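Local coordinates for protein SsfS6 (Streptomyces sp. SF2575, PDB 4FZR) that is a two-domain protein of the GT-B fold and a member of the erythromycin biosynthesis protein CIII-like family, at residues Glu92-Leu97 with Pro157-Ser162; Leu72-Val77 with Arg102-Leu107; Val268-Asp273 with Phe292-Ile297; Pro322-Pro327 with Ala360-Ile365. All blocks are in the same frame, centred on the assembly; numbering follows the deposited sequence.

Contact 1 of 4, residues Glu92-Leu97 with Pro157-Ser162; sequences EEKPLL and PELIKS
L97 and I160 mark the closest approach of the two backbones, their CA atoms 5.4 Å apart where the start of helix 93-122 passes the start of helix 158-167; the short helical axes come within 9.3 Å at a crossing angle of -38°. L97 carries most of the packing. Its CD2 lies against the P157 ring, 3.8 Å from P157 CB, and also meets the root of the L159 side chain, with L97 CD2 3.9 Å from L159 CB. The L97 side chain crosses those of P157 and L159 at about a right angle and touches each low on its side chain. I160 adds CG1, which rests 4.1 Å from L97 CG and 3.7 Å from the L97 carbonyl oxygen O. P157 occupies the N-cap position of its helix, and its carbonyl accepts a hydrogen bond from Y132. Both helices belong to the N-terminal of the two Rossmann-like domains of the GT-B fold, but this corner also faces the C-terminal half: E93 forms a salt bridge with R337, while L96 packs on W333 and P157 on D334, all on helix 333-341. Toward solvent the contact ends with K94. It leaves with CG anti to the backbone N (chi1 -165°), turns at chi2, and is extended at chi3, which ends on CE. The aliphatic part does the touching, K94 CE standing 4.0 Å from L159 CD1 with the two side chains crossing at about a right angle, so the lysine contributes here through carbon rather than charge.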
loop_
_atom_site.group_PDB
_atom_site.type_symbol
_atom_site.label_atom_id
_atom_site.label_comp_id
_atom_site.label_asym_id
_atom_site.label_seq_id
_atom_site.Cartn_x
_atom_site.Cartn_y
_atom_site.Cartn_z
ATOM N N GLU A 92 9.575 34.846 18.867
ATOM C CA GLU A 92 8.366 34.635 19.653
ATOM C C GLU A 92 7.505 33.585 18.962
ATOM O O GLU A 92 7.440 33.534 17.735
ATOM C CB GLU A 92 7.586 35.939 19.821
ATOM C CG GLU A 92 8.307 36.989 20.656
ATOM C CD GLU A 92 7.404 38.140 21.061
ATOM O OE1 GLU A 92 7.632 39.273 20.586
ATOM O OE2 GLU A 92 6.472 37.911 21.860
ATOM N N GLU A 93 6.842 32.753 19.755
ATOM C CA GLU A 93 6.125 31.599 19.226
ATOM C C GLU A 93 4.940 31.959 18.331
ATOM O O GLU A 93 4.731 31.330 17.291
ATOM C CB GLU A 93 5.645 30.713 20.374
ATOM C CG GLU A 93 4.578 29.711 19.974
ATOM C CD GLU A 93 4.539 28.506 20.891
ATOM O OE1 GLU A 93 5.556 28.236 21.563
ATOM O OE2 GLU A 93 3.491 27.828 20.941
ATOM N N LYS A 94 4.163 32.962 18.727
ATOM C CA LYS A 94 2.919 33.268 18.026
ATOM C C LYS A 94 3.146 33.791 16.606
ATOM O O LYS A 94 2.608 33.235 15.648
ATOM C CB LYS A 94 2.069 34.258 18.822
ATOM C CG LYS A 94 0.634 34.344 18.335
ATOM C CD LYS A 94 0.294 35.730 17.810
ATOM C CE LYS A 94 -1.178 35.841 17.435
ATOM N NZ LYS A 94 -2.086 35.541 18.581
ATOM N N PRO A 95 3.944 34.859 16.459
ATOM C CA PRO A 95 4.185 35.346 15.098
ATOM C C PRO A 95 4.980 34.338 14.271
ATOM O O PRO A 95 4.991 34.421 13.043
ATOM C CB PRO A 95 4.997 36.622 15.322
ATOM C CG PRO A 95 5.700 36.387 16.610
ATOM C CD PRO A 95 4.750 35.586 17.455
ATOM N N LEU A 96 5.636 33.398 14.947
ATOM C CA LEU A 96 6.354 32.319 14.277
ATOM C C LEU A 96 5.360 31.331 13.680
ATOM O O LEU A 96 5.582 30.785 12.600
ATOM C CB LEU A 96 7.270 31.596 15.265
ATOM C CG LEU A 96 8.098 30.434 14.716
ATOM C CD1 LEU A 96 8.910 30.884 13.525
ATOM C CD2 LEU A 96 9.012 29.888 15.799
ATOM N N LEU A 97 4.267 31.101 14.400
ATOM C CA LEU A 97 3.194 30.240 13.917
ATOM C C LEU A 97 2.560 30.813 12.653
ATOM O O LEU A 97 2.256 30.077 11.717
ATOM C CB LEU A 97 2.124 30.064 14.998
ATOM C CG LEU A 97 2.135 28.740 15.762
ATOM C CD1 LEU A 97 3.543 28.379 16.213
ATOM C CD2 LEU A 97 1.185 28.811 16.953
ATOM N N PRO A 157 -2.039 23.778 15.651
ATOM C CA PRO A 157 -2.410 25.171 15.921
ATOM C C PRO A 157 -3.333 25.754 14.854
ATOM O O PRO A 157 -3.041 25.642 13.662
ATOM C CB PRO A 157 -1.065 25.896 15.893
ATOM C CG PRO A 157 -0.079 24.872 16.330
ATOM C CD PRO A 157 -0.596 23.541 15.847
ATOM N N GLU A 158 -4.436 26.365 15.281
ATOM C CA GLU A 158 -5.350 27.017 14.352
ATOM C C GLU A 158 -4.688 28.260 13.762
ATOM O O GLU A 158 -5.112 28.771 12.726
ATOM C CB GLU A 158 -6.654 27.400 15.058
ATOM C CG GLU A 158 -6.521 28.582 16.009
ATOM C CD GLU A 158 -7.794 28.860 16.790
ATOM O OE1 GLU A 158 -8.887 28.494 16.307
ATOM O OE2 GLU A 158 -7.699 29.446 17.889
ATOM N N LEU A 159 -3.644 28.741 14.432
ATOM C CA LEU A 159 -2.903 29.915 13.978
ATOM C C LEU A 159 -2.205 29.668 12.645
ATOM O O LEU A 159 -2.128 30.562 11.800
ATOM C CB LEU A 159 -1.873 30.331 15.028
ATOM C CG LEU A 159 -2.280 31.510 15.913
ATOM C CD1 LEU A 159 -2.317 32.793 15.096
ATOM C CD2 LEU A 159 -3.625 31.251 16.584
ATOM N N ILE A 160 -1.692 28.456 12.463
ATOM C CA ILE A 160 -1.020 28.093 11.224
ATOM C C ILE A 160 -2.023 28.069 10.076
ATOM O O ILE A 160 -1.810 28.693 9.037
ATOM C CB ILE A 160 -0.328 26.717 11.334
ATOM C CG1 ILE A 160 0.779 26.767 12.391
ATOM C CG2 ILE A 160 0.240 26.296 9.981
ATOM C CD1 ILE A 160 1.565 25.475 12.540
ATOM N N LYS A 161 -3.124 27.355 10.280
ATOM C CA LYS A 161 -4.167 27.248 9.270
ATOM C C LYS A 161 -4.734 28.617 8.904
ATOM O O LYS A 161 -4.845 28.950 7.725
ATOM C CB LYS A 161 -5.282 26.325 9.769
ATOM C CG LYS A 161 -6.376 26.047 8.752
ATOM C CD LYS A 161 -7.048 24.711 9.042
ATOM C CE LYS A 161 -8.557 24.838 9.151
ATOM N NZ LYS A 161 -9.131 23.772 10.018
ATOM N N SER A 162 -5.085 29.409 9.912
ATOM C CA SER A 162 -5.699 30.712 9.675
ATOM C C SER A 162 -4.732 31.679 9.001
ATOM O O SER A 162 -5.134 32.476 8.153
ATOM C CB SER A 162 -6.213 31.314 10.985
ATOM O OG SER A 162 -5.166 31.499 11.924
#

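Contact 2 of 4, residues Leu72-Val77 with Arg102-Leu107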
loop_
_atom_site.group_PDB
_atom_site.type_symbol
_atom_site.label_atom_id
_atom_site.label_comp_id
_atom_site.label_asym_id
_atom_site.label_seq_id
_atom_site.Cartn_x
_atom_site.Cartn_y
_atom_site.Cartn_z
ATOM N N LEU A 72 10.652 20.078 -4.580
ATOM C CA LEU A 72 10.503 21.201 -3.658
ATOM C C LEU A 72 10.761 20.784 -2.221
ATOM O O LEU A 72 10.479 19.656 -1.835
ATOM C CB LEU A 72 9.070 21.725 -3.717
ATOM C CG LEU A 72 8.765 23.080 -4.350
ATOM C CD1 LEU A 72 7.366 23.525 -3.951
ATOM C CD2 LEU A 72 9.782 24.131 -3.962
ATOM N N ASP A 73 11.268 21.712 -1.421
ATOM C CA ASP A 73 11.331 21.522 0.017
ATOM C C ASP A 73 10.745 22.765 0.662
ATOM O O ASP A 73 10.647 23.813 0.034
ATOM C CB ASP A 73 12.764 21.248 0.470
ATOM C CG ASP A 73 13.302 19.945 -0.091
ATOM O OD1 ASP A 73 12.499 19.008 -0.278
ATOM O OD2 ASP A 73 14.518 19.859 -0.361
HETATM N N MSE A 74 10.311 22.633 1.905
HETATM C CA MSE A 74 9.582 23.712 2.555
HETATM C C MSE A 74 10.387 25.005 2.743
HETATM O O MSE A 74 9.869 26.091 2.482
HETATM C CB MSE A 74 9.013 23.236 3.892
HETATM C CG MSE A 74 7.652 22.569 3.775
HETATM SE SE MSE A 74 6.312 23.725 2.941
HETATM C CE MSE A 74 6.659 25.380 3.923
ATOM N N PRO A 75 11.651 24.902 3.192
ATOM C CA PRO A 75 12.463 26.113 3.377
ATOM C C PRO A 75 12.454 26.999 2.141
ATOM O O PRO A 75 12.345 28.220 2.242
ATOM C CB PRO A 75 13.867 25.558 3.616
ATOM C CG PRO A 75 13.636 24.217 4.218
ATOM C CD PRO A 75 12.394 23.682 3.557
ATOM N N GLU A 76 12.571 26.362 0.982
ATOM C CA GLU A 76 12.496 27.042 -0.304
ATOM C C GLU A 76 11.349 28.047 -0.355
ATOM O O GLU A 76 11.505 29.148 -0.884
ATOM C CB GLU A 76 12.291 26.007 -1.406
ATOM C CG GLU A 76 13.206 26.161 -2.587
ATOM C CD GLU A 76 13.218 24.920 -3.453
ATOM O OE1 GLU A 76 13.259 23.806 -2.887
ATOM O OE2 GLU A 76 13.177 25.054 -4.693
ATOM N N VAL A 77 10.199 27.662 0.198
ATOM C CA VAL A 77 8.971 28.445 0.051
ATOM C C VAL A 77 8.677 29.230 1.324
ATOM O O VAL A 77 7.933 30.211 1.308
ATOM C CB VAL A 77 7.740 27.553 -0.332
ATOM C CG1 VAL A 77 8.168 26.124 -0.642
ATOM C CG2 VAL A 77 6.674 27.564 0.762
ATOM N N ARG A 102 1.902 31.169 6.615
ATOM C CA ARG A 102 1.997 31.865 5.337
ATOM C C ARG A 102 2.853 31.063 4.358
ATOM O O ARG A 102 2.610 31.083 3.152
ATOM C CB ARG A 102 2.556 33.278 5.527
ATOM C CG ARG A 102 1.655 34.180 6.364
ATOM C CD ARG A 102 2.066 35.643 6.281
ATOM N NE ARG A 102 3.381 35.891 6.868
ATOM C CZ ARG A 102 3.597 36.134 8.159
ATOM N NH1 ARG A 102 2.587 36.158 9.021
ATOM N NH2 ARG A 102 4.830 36.350 8.594
ATOM N N GLY A 103 3.847 30.354 4.883
ATOM C CA GLY A 103 4.644 29.449 4.075
ATOM C C GLY A 103 3.763 28.413 3.403
ATOM O O GLY A 103 3.778 28.265 2.182
ATOM N N TYR A 104 2.984 27.697 4.207
ATOM C CA TYR A 104 2.049 26.707 3.686
ATOM C C TYR A 104 1.074 27.318 2.684
ATOM O O TYR A 104 0.597 26.636 1.776
ATOM C CB TYR A 104 1.276 26.049 4.828
ATOM C CG TYR A 104 2.082 25.030 5.596
ATOM C CD1 TYR A 104 2.556 23.879 4.976
ATOM C CD2 TYR A 104 2.360 25.211 6.944
ATOM C CE1 TYR A 104 3.290 22.943 5.676
ATOM C CE2 TYR A 104 3.093 24.280 7.652
ATOM C CZ TYR A 104 3.556 23.149 7.015
ATOM O OH TYR A 104 4.283 22.223 7.724
ATOM N N GLY A 105 0.774 28.601 2.856
ATOM C CA GLY A 105 -0.100 29.301 1.933
ATOM C C GLY A 105 0.574 29.524 0.592
ATOM O O GLY A 105 -0.069 29.486 -0.456
ATOM N N ARG A 106 1.880 29.756 0.624
ATOM C CA ARG A 106 2.626 30.024 -0.596
ATOM C C ARG A 106 2.987 28.729 -1.313
ATOM O O ARG A 106 3.266 28.737 -2.511
ATOM C CB ARG A 106 3.885 30.833 -0.285
ATOM C CG ARG A 106 3.593 32.222 0.255
ATOM C CD ARG A 106 4.819 33.111 0.213
ATOM N NE ARG A 106 5.824 32.737 1.205
ATOM C CZ ARG A 106 5.820 33.149 2.471
ATOM N NH1 ARG A 106 4.853 33.942 2.919
ATOM N NH2 ARG A 106 6.780 32.759 3.297
ATOM N N LEU A 107 2.989 27.621 -0.577
ATOM C CA LEU A 107 3.193 26.307 -1.176
ATOM C C LEU A 107 2.058 26.014 -2.146
ATOM O O LEU A 107 2.254 25.368 -3.174
ATOM C CB LEU A 107 3.253 25.224 -0.097
ATOM C CG LEU A 107 3.210 23.772 -0.587
ATOM C CD1 LEU A 107 4.340 23.488 -1.567
ATOM C CD2 LEU A 107 3.258 22.803 0.590
#
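V77 and R106 join the two segments by both backbone and side chain. The chi1 torsion of V77 is nearly eclipsed (-8°), CG1 lying almost over its own backbone N, which suggests some strain. CG2 presses onto helix 93-122 at G103, the V77 CG2 to G103 O distance being 3.3 Å. The R106 chain leaves with CG anti to the carbonyl carbon and bends at chi3, the torsion that places NE. R106 NE donates to V77 O at 3.3 Å (N-H...O angle 149°), almost in line with the C=O bond, and R106 NH2 adds a weak bond to V77 O at 3.4 Å. The same guanidinium forms a salt bridge with E167 through NH1, while the R102 carbonyl oxygen lies over one of its faces near the rim. M74, a selenomethionine with a bent chain, packs its methyl CE on the backbone of G103 as well. Its selenium has two neighbours: M74 SE is 4.2 Å from Y104 CE1 and 4.0 Å from L107 CD2; the M74 side chain crosses those of Y104 and L107 at about a right angle. L107 also meets L72 through CD1, with L107 CD1 3.9 Å from L72 CD1, as these two leucines slide past each other in opposite directions. Y104 OH bonds E331 in the C-terminal half. The selenium lies 43° off the normal of the tyrosine ring, 4.9 Å from its centroid, in an oblique Met-aromatic contact, here packing the short helix 74-78 against a long helix of the N-terminal GT-B domain.

Contact 3 of 4, residues Val268-Asp273 with Phe292-Ile297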
loop_
_atom_site.group_PDB
_atom_site.type_symbol
_atom_site.label_atom_id
_atom_site.label_comp_id
_atom_site.label_asym_id
_atom_site.label_seq_id
_atom_site.Cartn_x
_atom_site.Cartn_y
_atom_site.Cartn_z
ATOM N N VAL A 268 19.653 0.586 19.004
ATOM C CA VAL A 268 19.531 0.443 17.559
ATOM C C VAL A 268 19.255 1.825 16.978
ATOM O O VAL A 268 18.514 2.615 17.563
ATOM C CB VAL A 268 18.411 -0.545 17.155
ATOM C CG1 VAL A 268 18.661 -1.917 17.769
ATOM C CG2 VAL A 268 17.049 -0.017 17.566
ATOM N N VAL A 269 19.869 2.126 15.841
ATOM C CA VAL A 269 19.743 3.449 15.248
ATOM C C VAL A 269 19.069 3.363 13.881
ATOM O O VAL A 269 19.700 3.009 12.885
ATOM C CB VAL A 269 21.119 4.127 15.112
ATOM C CG1 VAL A 269 20.956 5.564 14.652
ATOM C CG2 VAL A 269 21.880 4.062 16.440
ATOM N N ALA A 270 17.780 3.687 13.846
ATOM C CA ALA A 270 17.000 3.607 12.617
ATOM C C ALA A 270 17.097 4.903 11.820
ATOM O O ALA A 270 16.292 5.814 12.000
ATOM C CB ALA A 270 15.547 3.288 12.933
ATOM N N VAL A 271 18.090 4.974 10.938
ATOM C CA VAL A 271 18.270 6.132 10.074
ATOM C C VAL A 271 18.719 5.689 8.686
ATOM O O VAL A 271 18.885 4.497 8.429
ATOM C CB VAL A 271 19.312 7.110 10.648
ATOM C CG1 VAL A 271 18.805 7.721 11.946
ATOM C CG2 VAL A 271 20.648 6.410 10.863
ATOM N N SER A 272 18.907 6.652 7.790
ATOM C CA SER A 272 19.379 6.358 6.441
ATOM C C SER A 272 20.907 6.403 6.370
ATOM O O SER A 272 21.545 5.471 5.877
ATOM C CB SER A 272 18.781 7.352 5.446
ATOM O OG SER A 272 19.006 8.686 5.864
ATOM N N ASP A 273 21.479 7.501 6.860
ATOM C CA ASP A 273 22.931 7.694 6.886
ATOM C C ASP A 273 23.558 7.134 8.166
ATOM O O ASP A 273 24.668 6.586 8.138
ATOM C CB ASP A 273 23.272 9.183 6.745
ATOM C CG ASP A 273 22.523 10.055 7.742
ATOM O OD1 ASP A 273 21.957 9.505 8.717
ATOM O OD2 ASP A 273 22.501 11.294 7.562
ATOM N N PHE A 292 15.198 1.123 9.221
ATOM C CA PHE A 292 14.357 -0.019 9.553
ATOM C C PHE A 292 12.883 0.351 9.462
ATOM O O PHE A 292 12.519 1.520 9.613
ATOM C CB PHE A 292 14.676 -0.518 10.962
ATOM C CG PHE A 292 16.082 -1.016 11.120
ATOM C CD1 PHE A 292 16.476 -2.206 10.534
ATOM C CD2 PHE A 292 17.009 -0.295 11.853
ATOM C CE1 PHE A 292 17.769 -2.669 10.674
ATOM C CE2 PHE A 292 18.306 -0.754 11.996
ATOM C CZ PHE A 292 18.683 -1.942 11.404
ATOM N N PRO A 293 12.024 -0.648 9.208
ATOM C CA PRO A 293 10.584 -0.386 9.270
ATOM C C PRO A 293 10.215 0.041 10.683
ATOM O O PRO A 293 10.003 -0.809 11.549
ATOM C CB PRO A 293 9.961 -1.740 8.921
ATOM C CG PRO A 293 11.011 -2.745 9.276
ATOM C CD PRO A 293 12.317 -2.073 8.975
ATOM N N LEU A 294 10.150 1.349 10.910
ATOM C CA LEU A 294 10.035 1.881 12.261
ATOM C C LEU A 294 8.817 1.315 12.987
ATOM O O LEU A 294 8.888 1.003 14.176
ATOM C CB LEU A 294 9.982 3.410 12.238
ATOM C CG LEU A 294 10.342 4.090 13.561
ATOM C CD1 LEU A 294 11.680 3.586 14.103
ATOM C CD2 LEU A 294 10.379 5.600 13.391
ATOM N N SER A 295 7.704 1.184 12.268
ATOM C CA SER A 295 6.478 0.624 12.833
ATOM C C SER A 295 6.556 -0.877 13.121
ATOM O O SER A 295 5.741 -1.405 13.875
ATOM C CB SER A 295 5.282 0.914 11.915
ATOM O OG SER A 295 5.571 0.650 10.548
ATOM N N ALA A 296 7.530 -1.557 12.525
ATOM C CA ALA A 296 7.683 -2.999 12.722
ATOM C C ALA A 296 8.767 -3.312 13.750
ATOM O O ALA A 296 8.773 -4.384 14.356
ATOM C CB ALA A 296 7.998 -3.677 11.403
ATOM N N ILE A 297 9.685 -2.368 13.929
ATOM C CA ILE A 297 10.774 -2.504 14.893
ATOM C C ILE A 297 10.318 -2.042 16.275
ATOM O O ILE A 297 10.919 -2.388 17.291
ATOM C CB ILE A 297 11.992 -1.656 14.464
ATOM C CG1 ILE A 297 13.157 -1.836 15.440
ATOM C CG2 ILE A 297 11.614 -0.189 14.382
ATOM C CD1 ILE A 297 14.278 -0.853 15.215
#
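V268 and I297 meet because their torsions aim methyl groups at one another: I297 is fully extended, CG1 anti to the backbone N (chi1 -178°) and CD1 anti again, while V268 has CG2 between its backbone N and carbonyl carbon. The two reach tip to tip, V268 CG2 3.7 Å from I297 CD1. In F292, chi1 of -63° puts CG beside the backbone N, and chi2 of -71° then turns the CD2 side of the ring to A270. There F292 CD2 stands 4.0 Å from A270 CA, which lies near the ring plane. The alanine methyl is shared: besides F292 CD2 it touches L294, A270 CB to L294 CD1 being 4.1 Å. P293 sits at the N-cap of helix 294-297, and its carbonyl O accepts from both A296 N and I297 N. V268 belongs to strand 266-269 of the parallel sheet in the C-terminal GT-B domain and bonds through its backbone to L230 and L232; W220 meets the F292 ring edge-to-face. The side chains meet one another carbon to carbon, and the one oxygen near them is V269 O, 4.1 Å from F292 CE2, which implies that shape fit, not directional polar bonding, holds these two segments against each other.

Contact 4 of 4, residues Pro322-Pro327 with Ala360-Ile365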
loop_
_atom_site.group_PDB
_atom_site.type_symbol
_atom_site.label_atom_id
_atom_site.label_comp_id
_atom_site.label_asym_id
_atom_site.label_seq_id
_atom_site.Cartn_x
_atom_site.Cartn_y
_atom_site.Cartn_z
ATOM N N PRO A 322 7.352 4.541 25.573
ATOM C CA PRO A 322 7.728 5.866 26.091
ATOM C C PRO A 322 8.782 6.552 25.225
ATOM O O PRO A 322 9.657 5.882 24.672
ATOM C CB PRO A 322 8.276 5.565 27.495
ATOM C CG PRO A 322 8.587 4.108 27.497
ATOM C CD PRO A 322 7.615 3.472 26.553
ATOM N N GLN A 323 8.693 7.875 25.112
ATOM C CA GLN A 323 9.522 8.615 24.171
ATOM C C GLN A 323 10.335 9.709 24.844
ATOM O O GLN A 323 9.861 10.371 25.769
ATOM C CB GLN A 323 8.647 9.273 23.099
ATOM C CG GLN A 323 7.284 8.630 22.901
ATOM C CD GLN A 323 6.444 9.358 21.869
ATOM O OE1 GLN A 323 6.965 10.119 21.053
ATOM N NE2 GLN A 323 5.136 9.137 21.906
ATOM N N VAL A 324 11.559 9.899 24.365
ATOM C CA VAL A 324 12.307 11.104 24.672
ATOM C C VAL A 324 12.311 11.951 23.408
ATOM O O VAL A 324 12.934 11.595 22.406
ATOM C CB VAL A 324 13.749 10.817 25.122
ATOM C CG1 VAL A 324 14.457 12.125 25.461
ATOM C CG2 VAL A 324 13.762 9.859 26.317
ATOM N N SER A 325 11.587 13.061 23.455
ATOM C CA SER A 325 11.472 13.948 22.310
ATOM C C SER A 325 12.391 15.155 22.453
ATOM O O SER A 325 12.328 15.873 23.453
ATOM C CB SER A 325 10.022 14.410 22.159
ATOM O OG SER A 325 9.889 15.364 21.122
ATOM N N VAL A 326 13.249 15.366 21.457
ATOM C CA VAL A 326 14.071 16.572 21.397
ATOM C C VAL A 326 13.631 17.411 20.194
ATOM O O VAL A 326 14.269 17.395 19.140
ATOM C CB VAL A 326 15.588 16.249 21.350
ATOM C CG1 VAL A 326 15.935 15.313 20.192
ATOM C CG2 VAL A 326 16.408 17.535 21.291
ATOM N N PRO A 327 12.526 18.155 20.358
ATOM C CA PRO A 327 11.851 18.848 19.255
ATOM C C PRO A 327 12.734 19.877 18.555
ATOM O O PRO A 327 13.601 20.484 19.184
ATOM C CB PRO A 327 10.666 19.537 19.947
ATOM C CG PRO A 327 10.504 18.827 21.250
ATOM C CD PRO A 327 11.878 18.434 21.650
ATOM N N ALA A 360 19.697 12.102 30.710
ATOM C CA ALA A 360 18.934 12.187 31.947
ATOM C C ALA A 360 17.519 11.650 31.739
ATOM O O ALA A 360 17.027 10.849 32.536
ATOM C CB ALA A 360 18.895 13.628 32.444
ATOM N N ALA A 361 16.881 12.080 30.653
ATOM C CA ALA A 361 15.509 11.682 30.348
ATOM C C ALA A 361 15.390 10.174 30.163
ATOM O O ALA A 361 14.421 9.561 30.608
ATOM C CB ALA A 361 15.015 12.404 29.104
ATOM N N CYS A 362 16.377 9.579 29.503
ATOM C CA CYS A 362 16.360 8.141 29.250
ATOM C C CYS A 362 16.507 7.344 30.544
ATOM O O CYS A 362 15.816 6.345 30.741
ATOM C CB CYS A 362 17.464 7.755 28.265
ATOM S SG CYS A 362 17.281 8.510 26.633
ATOM N N ALA A 363 17.405 7.786 31.422
ATOM C CA ALA A 363 17.614 7.127 32.708
ATOM C C ALA A 363 16.375 7.281 33.582
ATOM O O ALA A 363 15.989 6.362 34.305
ATOM C CB ALA A 363 18.827 7.714 33.407
ATOM N N ARG A 364 15.760 8.455 33.503
ATOM C CA ARG A 364 14.540 8.752 34.242
ATOM C C ARG A 364 13.430 7.785 33.834
ATOM O O ARG A 364 12.731 7.230 34.682
ATOM C CB ARG A 364 14.118 10.194 33.958
ATOM C CG ARG A 364 13.181 10.809 34.981
ATOM C CD ARG A 364 13.025 12.298 34.710
ATOM N NE ARG A 364 11.922 12.900 35.454
ATOM C CZ ARG A 364 11.410 14.099 35.189
ATOM N NH1 ARG A 364 11.894 14.826 34.188
ATOM N NH2 ARG A 364 10.408 14.573 35.916
ATOM N N ILE A 365 13.282 7.584 32.527
ATOM C CA ILE A 365 12.278 6.673 31.987
ATOM C C ILE A 365 12.662 5.226 32.261
ATOM O O ILE A 365 11.807 4.382 32.528
ATOM C CB ILE A 365 12.125 6.867 30.469
ATOM C CG1 ILE A 365 11.373 8.166 30.189
ATOM C CG2 ILE A 365 11.385 5.688 29.841
ATOM C CD1 ILE A 365 11.676 8.762 28.850
#
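A361 is the first residue of the helical segment to meet the strand, its CB packing against V324 with A361 CB 3.7 Å from V324 CG1. V324 places that methyl anti to its backbone N (chi1 -179°), leaving CG2 beside the N to serve the next residues of the helix. C362 follows, its CB bond directed to the side, with C362 SG 3.8 Å from V324 CG2; the cysteine also packs on L260 and F265. Strand 323-325 and the helix run nearly antiparallel, at 161° with 8.8 Å between their axes, the relation expected where a helix covers the parallel sheet of a Rossmann-like domain, here the C-terminal one of the GT-B fold. One turn beyond A361 comes I365, whose two branches reach different residues: CD1 goes to V324 on the strand and CG2 to P322 just before it. I365 CD1 approaches V324 CG2 to 3.5 Å and also stands 3.9 Å from Q323 O. The other branch, I365 CG2, rests on the proline ring, 3.9 Å from P322 CB. Between these neighbours Q323 points its CB away from the helix, and its amide oxygen accepts a hydrogen bond from H306. Beyond I365, Y371 of helix 370-382 packs on the same isoleucine.

In the fold
Contacts 1 and 2 share helix 93-122 in the N-terminal domain and touch through I160 CG2 and Y104 CD2, 3.9 Å apart; contacts 3 and 4 reach one parallel sheet in the C-terminal domain, with centres about 18 Å apart. Contact 1 is partly buried, with a lysine at its solvent side, whereas the other three are buried. Their chemistry follows: contact 2 adds arginine-carbonyl bonds and a selenium-ring approach to its helix packing, while contacts 3 and 4 rely on apolar groups where sheet meets helix. Residues of contacts 1 and 2 also bond to the C-terminal half, and S295 of contact 3 packs on R40 of the second subunit.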